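Local coordinates for protein-disulfide isomerase (Novosphingobium aromaticivorans, PDB 3GMF) that probably acts as a thiol-disulfide oxidoreductase or isomerase of the thioredoxin-like, DsbA-type family, at residues A[23-28]-A[69-74]; A[57-60]-A[64-67]; A[84-87]-A[92-95]. All coordinates share one frame; numbering follows the deposited sequence.

Interaction 1. Residues A[23-28]-A[69-74]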
loop_
_atom_site.group_PDB
_atom_site.type_symbol
_atom_site.label_atom_id
_atom_site.label_comp_id
_atom_site.label_asym_id
_atom_site.label_seq_id
_atom_site.Cartn_x
_atom_site.Cartn_y
_atom_site.Cartn_z
ATOM N N VAL A 23 2.723 -2.550 4.009
ATOM C CA VAL A 23 1.361 -2.036 4.242
ATOM C C VAL A 23 0.378 -2.628 3.229
ATOM O O VAL A 23 0.762 -3.046 2.138
ATOM C CB VAL A 23 1.274 -0.479 4.216
ATOM C CG1 VAL A 23 2.186 0.147 5.324
ATOM C CG2 VAL A 23 1.627 0.067 2.820
ATOM N N SER A 24 -0.902 -2.601 3.601
ATOM C CA SER A 24 -1.951 -3.217 2.799
ATOM C C SER A 24 -3.122 -2.254 2.686
ATOM O O SER A 24 -3.524 -1.683 3.698
ATOM C CB SER A 24 -2.424 -4.484 3.497
ATOM O OG SER A 24 -3.701 -4.893 3.010
ATOM N N TYR A 25 -3.674 -2.106 1.475
ATOM C CA TYR A 25 -4.794 -1.138 1.243
ATOM C C TYR A 25 -6.102 -1.498 1.928
ATOM O O TYR A 25 -6.968 -0.636 2.096
ATOM C CB TYR A 25 -5.040 -0.896 -0.254
ATOM C CG TYR A 25 -3.861 -0.242 -0.935
ATOM C CD1 TYR A 25 -3.541 1.098 -0.664
ATOM C CD2 TYR A 25 -3.062 -0.949 -1.843
ATOM C CE1 TYR A 25 -2.455 1.715 -1.266
ATOM C CE2 TYR A 25 -1.937 -0.322 -2.471
ATOM C CZ TYR A 25 -1.658 1.009 -2.165
ATOM O OH TYR A 25 -0.577 1.620 -2.760
ATOM N N THR A 26 -6.260 -2.769 2.298
ATOM C CA THR A 26 -7.529 -3.231 2.909
ATOM C C THR A 26 -7.452 -3.338 4.429
ATOM O O THR A 26 -8.392 -3.812 5.082
ATOM C CB THR A 26 -7.991 -4.572 2.320
ATOM O OG1 THR A 26 -6.939 -5.556 2.459
ATOM C CG2 THR A 26 -8.375 -4.400 0.852
ATOM N N CYS A 27 -6.320 -2.915 4.992
ATOM C CA CYS A 27 -6.065 -3.048 6.429
ATOM C C CYS A 27 -6.426 -1.750 7.158
ATOM O O CYS A 27 -5.916 -0.677 6.820
ATOM C CB CYS A 27 -4.580 -3.408 6.652
ATOM S SG CYS A 27 -4.036 -3.299 8.371
ATOM N N PRO A 28 -7.297 -1.836 8.178
ATOM C CA PRO A 28 -7.716 -0.628 8.895
ATOM C C PRO A 28 -6.568 -0.013 9.696
ATOM O O PRO A 28 -6.520 1.214 9.887
ATOM C CB PRO A 28 -8.801 -1.161 9.840
ATOM C CG PRO A 28 -8.415 -2.601 10.079
ATOM C CD PRO A 28 -7.915 -3.058 8.737
ATOM N N LEU A 69 -2.677 -2.523 -8.088
ATOM C CA LEU A 69 -2.485 -2.375 -9.538
ATOM C C LEU A 69 -2.607 -0.918 -9.941
ATOM O O LEU A 69 -1.760 -0.420 -10.690
ATOM C CB LEU A 69 -3.447 -3.255 -10.340
ATOM C CG LEU A 69 -3.113 -4.748 -10.270
ATOM C CD1 LEU A 69 -4.378 -5.549 -10.639
ATOM C CD2 LEU A 69 -1.867 -5.117 -11.120
ATOM N N ILE A 70 -3.602 -0.225 -9.398
ATOM C CA ILE A 70 -3.848 1.183 -9.719
ATOM C C ILE A 70 -2.667 2.043 -9.272
ATOM O O ILE A 70 -2.067 2.739 -10.098
ATOM C CB ILE A 70 -5.172 1.707 -9.133
ATOM C CG1 ILE A 70 -6.368 0.849 -9.597
ATOM C CG2 ILE A 70 -5.388 3.179 -9.500
ATOM C CD1 ILE A 70 -7.674 1.136 -8.839
ATOM N N THR A 71 -2.302 1.962 -7.989
ATOM C CA THR A 71 -1.209 2.816 -7.469
ATOM C C THR A 71 0.156 2.515 -8.126
ATOM O O THR A 71 0.990 3.420 -8.287
ATOM C CB THR A 71 -1.117 2.767 -5.917
ATOM O OG1 THR A 71 -0.687 1.459 -5.510
ATOM C CG2 THR A 71 -2.476 3.079 -5.281
ATOM N N ASN A 72 0.365 1.273 -8.559
ATOM C CA ASN A 72 1.619 0.908 -9.222
ATOM C C ASN A 72 1.668 1.162 -10.731
ATOM O O ASN A 72 2.741 1.004 -11.326
ATOM C CB ASN A 72 2.025 -0.535 -8.907
ATOM C CG ASN A 72 2.541 -0.694 -7.483
ATOM O OD1 ASN A 72 3.753 -0.668 -7.246
ATOM N ND2 ASN A 72 1.619 -0.852 -6.528
ATOM N N CYS A 73 0.561 1.595 -11.304
ATOM C CA CYS A 73 0.518 1.812 -12.779
ATOM C C CYS A 73 0.802 3.256 -13.099
ATOM O O CYS A 73 1.133 3.526 -14.220
ATOM C CB CYS A 73 -0.790 1.323 -13.438
ATOM S SG CYS A 73 -2.266 2.396 -13.311
ATOM N N VAL A 74 0.728 4.155 -12.140
ATOM C CA VAL A 74 1.053 5.573 -12.334
ATOM C C VAL A 74 2.570 5.814 -12.257
ATOM O O VAL A 74 3.292 5.002 -11.676
ATOM C CB VAL A 74 0.285 6.501 -11.333
ATOM C CG1 VAL A 74 -1.215 6.471 -11.587
ATOM C CG2 VAL A 74 0.615 6.172 -9.876
#
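Tyr25 and Thr71 approach each other from opposite directions and meet through their hydroxyl groups, Tyr25 OH lying 2.8 Å from Thr71 OG1 in a hydrogen bond in which either oxygen could be the donor. The backbones stay well apart, the CA atoms of Tyr25 and Thr71 10.2 Å from each other, and the long tyrosine side chain spans most of that gap. With its CG anti to the carbonyl carbon (chi1 -64°), the tyrosine extends from the loop toward helix 62-73, and Thr71 sits at the hydroxyl end of the ring. There OG1 approaches obliquely, 3.5 Å from Tyr25 CZ, while the methyl CG2 of Thr71 packs 3.8 Å from the same CZ. The threonine thus presents both branches to the C-OH end of the ring, one polar and one apolar. The loop lies between strand 17-23 and helix 28-46 of the thioredoxin fold, just where a CxxC pair, Cys27 and Cys30, lies at the start of the helix, consistent with a thioredoxin-type redox site, Cys27 taking the N-cap position of helix 28-46. Ser24 to Cys27 form a type I turn, closed by a weak bond from Cys27 N to Ser24 O. In this buried setting Tyr25 OH has a further hydrogen bond with His83 ND1, from helix 76-88. The same helix supplies Phe79 and Phe86 against Thr71, and two residues on from Thr71 a disulfide joins Cys73 to Cys143.

Interaction 2. Residues A[57-60]-A[64-67]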
loop_
_atom_site.group_PDB
_atom_site.type_symbol
_atom_site.label_atom_id
_atom_site.label_comp_id
_atom_site.label_asym_id
_atom_site.label_seq_id
_atom_site.Cartn_x
_atom_site.Cartn_y
_atom_site.Cartn_z
ATOM N N ASN A 57 4.193 -2.642 -0.965
ATOM C CA ASN A 57 2.815 -3.115 -1.059
ATOM C C ASN A 57 2.771 -4.577 -0.657
ATOM O O ASN A 57 3.165 -5.472 -1.412
ATOM C CB ASN A 57 2.260 -2.923 -2.466
ATOM C CG ASN A 57 2.241 -1.474 -2.886
ATOM O OD1 ASN A 57 2.919 -1.077 -3.836
ATOM N ND2 ASN A 57 1.470 -0.680 -2.189
ATOM N N PHE A 58 2.292 -4.806 0.555
ATOM C CA PHE A 58 2.142 -6.160 1.063
ATOM C C PHE A 58 0.703 -6.551 0.735
ATOM O O PHE A 58 -0.230 -6.185 1.461
ATOM C CB PHE A 58 2.378 -6.175 2.565
ATOM C CG PHE A 58 2.385 -7.548 3.158
ATOM C CD1 PHE A 58 3.499 -8.361 3.037
ATOM C CD2 PHE A 58 1.256 -8.032 3.831
ATOM C CE1 PHE A 58 3.500 -9.646 3.583
ATOM C CE2 PHE A 58 1.241 -9.310 4.394
ATOM C CZ PHE A 58 2.361 -10.113 4.273
ATOM N N VAL A 59 0.534 -7.311 -0.352
ATOM C CA VAL A 59 -0.814 -7.533 -0.893
ATOM C C VAL A 59 -1.460 -8.759 -0.255
ATOM O O VAL A 59 -0.947 -9.872 -0.412
ATOM C CB VAL A 59 -0.750 -7.706 -2.419
ATOM C CG1 VAL A 59 -2.145 -8.040 -2.959
ATOM C CG2 VAL A 59 -0.186 -6.434 -3.097
ATOM N N ARG A 60 -2.578 -8.564 0.449
ATOM C CA ARG A 60 -3.151 -9.621 1.309
ATOM C C ARG A 60 -4.333 -10.372 0.703
ATOM O O ARG A 60 -4.680 -11.479 1.172
ATOM C CB ARG A 60 -3.610 -9.042 2.658
ATOM C CG ARG A 60 -2.491 -8.343 3.486
ATOM C CD ARG A 60 -3.016 -7.921 4.839
ATOM N NE ARG A 60 -4.216 -7.087 4.673
ATOM C CZ ARG A 60 -5.224 -7.048 5.533
ATOM N NH1 ARG A 60 -5.181 -7.793 6.631
ATOM N NH2 ARG A 60 -6.292 -6.279 5.277
ATOM N N ASP A 64 -7.204 -5.584 -2.190
ATOM C CA ASP A 64 -5.847 -5.010 -2.031
ATOM C C ASP A 64 -5.070 -5.028 -3.355
ATOM O O ASP A 64 -4.528 -4.001 -3.782
ATOM C CB ASP A 64 -5.115 -5.848 -0.975
ATOM C CG ASP A 64 -3.932 -5.123 -0.338
ATOM O OD1 ASP A 64 -3.614 -3.963 -0.701
ATOM O OD2 ASP A 64 -3.313 -5.749 0.556
ATOM N N MET A 65 -5.040 -6.199 -4.003
ATOM C CA MET A 65 -4.353 -6.356 -5.300
ATOM C C MET A 65 -4.880 -5.349 -6.323
ATOM O O MET A 65 -4.102 -4.755 -7.060
ATOM C CB MET A 65 -4.492 -7.784 -5.856
ATOM C CG MET A 65 -3.681 -7.980 -7.163
ATOM S SD MET A 65 -1.854 -7.704 -7.084
ATOM C CE MET A 65 -1.412 -9.357 -6.529
ATOM N N THR A 66 -6.209 -5.198 -6.377
ATOM C CA THR A 66 -6.839 -4.281 -7.345
ATOM C C THR A 66 -6.379 -2.840 -7.100
ATOM O O THR A 66 -5.998 -2.136 -8.032
ATOM C CB THR A 66 -8.378 -4.395 -7.284
ATOM O OG1 THR A 66 -8.773 -5.753 -7.514
ATOM C CG2 THR A 66 -9.059 -3.472 -8.344
ATOM N N VAL A 67 -6.400 -2.411 -5.837
ATOM C CA VAL A 67 -5.883 -1.075 -5.491
ATOM C C VAL A 67 -4.385 -0.919 -5.824
ATOM O O VAL A 67 -3.959 0.100 -6.388
ATOM C CB VAL A 67 -6.139 -0.754 -4.026
ATOM C CG1 VAL A 67 -5.583 0.613 -3.713
ATOM C CG2 VAL A 67 -7.639 -0.787 -3.764
#
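Val59 and Asp64 bring the two segments closest together, their CA atoms 5.7 Å apart, and the tight part of the contact is built round the aspartate. Its carboxylate reaches back from the first turn of helix 62-73 to the loop, with CG anti to the backbone N (chi1 -159°). Asp64 OD2 accepts a hydrogen bond from Arg60 N at 2.9 Å; the donor comes on the anti side, 33° out of the carboxylate plane. The carbonyl oxygen of Phe58 also lies near OD2, but both are acceptors and no bond joins them. Ser24 OG bonds the same OD2, and Tyr25 N bonds OD1, so both carboxylate oxygens are held from the loop after strand 17-23. Beside this polar grip, Val59 CG1 packs 3.7 Å from Met65 CB. The methionine chain bends at chi2 and chi3, bringing its CE methyl round to 3.9 Å from the same Val59 CG1.

Towards helix 62-73 the looser, exposed side is that of the Arg60 side chain. It crosses that of Asp64 at about a right angle, and Arg60 NE remains 4.4 Å from Asp64 OD2, beyond a salt bridge. The guanidinium is instead hydrogen-bonded to Ser24 OG and Thr26 OG1 and touches Cys27. The arrangement is the connection by which the chain leaves strand 51-57 of the thioredoxin sheet for the helices that follow, tied beside the CxxC motif, probably the redox site.

Interaction 3. Residues A[84-87]-A[92-95]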
loop_
_atom_site.group_PDB
_atom_site.type_symbol
_atom_site.label_atom_id
_atom_site.label_comp_id
_atom_site.label_asym_id
_atom_site.label_seq_id
_atom_site.Cartn_x
_atom_site.Cartn_y
_atom_site.Cartn_z
ATOM N N THR A 84 -1.371 7.537 -0.630
ATOM C CA THR A 84 -1.871 8.234 0.558
ATOM C C THR A 84 -3.382 8.446 0.482
ATOM O O THR A 84 -4.076 8.269 1.491
ATOM C CB THR A 84 -1.094 9.581 0.804
ATOM O OG1 THR A 84 0.239 9.270 1.234
ATOM C CG2 THR A 84 -1.763 10.429 1.868
ATOM N N ALA A 85 -3.882 8.790 -0.711
ATOM C CA ALA A 85 -5.322 8.993 -0.934
ATOM C C ALA A 85 -6.151 7.731 -0.642
ATOM O O ALA A 85 -7.118 7.785 0.121
ATOM C CB ALA A 85 -5.598 9.502 -2.353
ATOM N N PHE A 86 -5.743 6.599 -1.215
ATOM C CA PHE A 86 -6.403 5.318 -0.884
ATOM C C PHE A 86 -6.367 4.988 0.594
ATOM O O PHE A 86 -7.367 4.495 1.146
ATOM C CB PHE A 86 -5.822 4.154 -1.685
ATOM C CG PHE A 86 -6.400 4.012 -3.059
ATOM C CD1 PHE A 86 -7.684 3.489 -3.251
ATOM C CD2 PHE A 86 -5.645 4.384 -4.180
ATOM C CE1 PHE A 86 -8.198 3.332 -4.539
ATOM C CE2 PHE A 86 -6.141 4.244 -5.461
ATOM C CZ PHE A 86 -7.435 3.727 -5.652
ATOM N N MET A 87 -5.229 5.260 1.243
ATOM C CA MET A 87 -5.101 4.973 2.670
ATOM C C MET A 87 -5.919 5.939 3.520
ATOM O O MET A 87 -6.669 5.504 4.395
ATOM C CB MET A 87 -3.639 4.993 3.125
ATOM C CG MET A 87 -2.838 3.779 2.713
ATOM S SD MET A 87 -3.460 2.164 3.330
ATOM C CE MET A 87 -2.022 1.209 2.894
ATOM N N GLN A 92 -14.118 5.725 3.097
ATOM C CA GLN A 92 -15.008 6.150 2.019
ATOM C C GLN A 92 -15.198 5.103 0.923
ATOM O O GLN A 92 -16.267 5.074 0.301
ATOM C CB GLN A 92 -14.562 7.480 1.369
ATOM C CG GLN A 92 -13.789 8.487 2.246
ATOM C CD GLN A 92 -14.415 8.757 3.610
ATOM O OE1 GLN A 92 -15.609 9.043 3.723
ATOM N NE2 GLN A 92 -13.589 8.677 4.657
ATOM N N TRP A 93 -14.184 4.268 0.653
ATOM C CA TRP A 93 -14.296 3.311 -0.450
ATOM C C TRP A 93 -14.449 1.851 -0.028
ATOM O O TRP A 93 -14.888 1.032 -0.828
ATOM C CB TRP A 93 -13.159 3.435 -1.504
ATOM C CG TRP A 93 -11.748 3.168 -0.970
ATOM C CD1 TRP A 93 -10.834 4.112 -0.583
ATOM C CD2 TRP A 93 -11.111 1.892 -0.767
ATOM N NE1 TRP A 93 -9.665 3.510 -0.168
ATOM C CE2 TRP A 93 -9.814 2.151 -0.245
ATOM C CE3 TRP A 93 -11.511 0.559 -0.963
ATOM C CZ2 TRP A 93 -8.911 1.124 0.079
ATOM C CZ3 TRP A 93 -10.613 -0.463 -0.636
ATOM C CH2 TRP A 93 -9.329 -0.169 -0.120
ATOM N N ILE A 94 -14.118 1.531 1.213
ATOM C CA ILE A 94 -14.001 0.087 1.568
ATOM C C ILE A 94 -15.334 -0.538 2.026
ATOM O O ILE A 94 -15.408 -1.734 2.333
ATOM C CB ILE A 94 -12.853 -0.158 2.590
ATOM C CG1 ILE A 94 -12.283 -1.582 2.466
ATOM C CG2 ILE A 94 -13.309 0.146 4.005
ATOM C CD1 ILE A 94 -10.964 -1.805 3.200
ATOM N N GLY A 95 -16.400 0.269 2.046
ATOM C CA GLY A 95 -17.705 -0.192 2.533
ATOM C C GLY A 95 -18.185 -1.532 1.990
ATOM O O GLY A 95 -18.713 -2.342 2.764
#
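The carbonyl oxygen of Phe86 receives the indole N-H of Trp93, with Trp93 NE1 2.8 Å from Phe86 O. The bond is nearly straight, with an N-H...O angle of 162°. Its acceptor is used on a lone pair, the donor lying in the carbonyl plane, and the oxygen in turn lies close to the indole plane. A helix carbonyl near the end of helix 76-88 thereby satisfies the one polar atom of a buried tryptophan side chain.

The two side chains also meet as rings. Phe86 directs an edge at one face of Trp93 in a T-shaped stack, the planes 81° apart and the centroids of the phenyl and the five-membered ring separated by 5.4 Å. Within the ring pair, Phe86 CD1 comes closest, 3.7 Å from Trp93 NE1 and 3.9 Å from Trp93 CE2, so it comes over the rim of the indole rather than its middle. Ile94 CB covers part of the opposite face. Trp93 CG stands between its backbone N and carbonyl carbon (chi1 62°), which turns the indole back toward helix 76-88. One residue therefore offers Trp93 two different surfaces at once: its peptide oxygen at the ring edge and its phenyl edge on the ring face.

Further aromatic groups extend the cluster. Phe129 meets both rings, edge-to-face in the case of Trp93, and Phe126 makes another edge-to-face contact with the indole; Val67 of helix 62-73 touches both Phe86 and Trp93. The contact joins consecutive helices, 76-88 and 90-93, across a short turn, within the helical region placed between the strands of the thioredoxin fold, consistent with the helical insertion of DsbA-like proteins.

Overall arrangement
Interactions 1 and 3 are buried, whereas interaction 2 runs from a buried carboxylate to an exposed arginine. Interactions 1 and 2 share helix 62-73 and have centres about 5 Å apart; both fasten the helix to loops at the ends of sheet strands, one by a pair of hydroxyls, the other by a carboxylate and a small apolar patch. They are linked directly: Ser24, next to Tyr25, is hydrogen-bonded to both Asp64 and Arg60. Interaction 3 lies farther out, about 10 Å from interaction 1 centre to centre, and joins two helices through aromatic packing and a single indole bond. Phe86 packs on Thr71, which joins it to interaction 1, and it reaches the helix of interaction 2 through Val67.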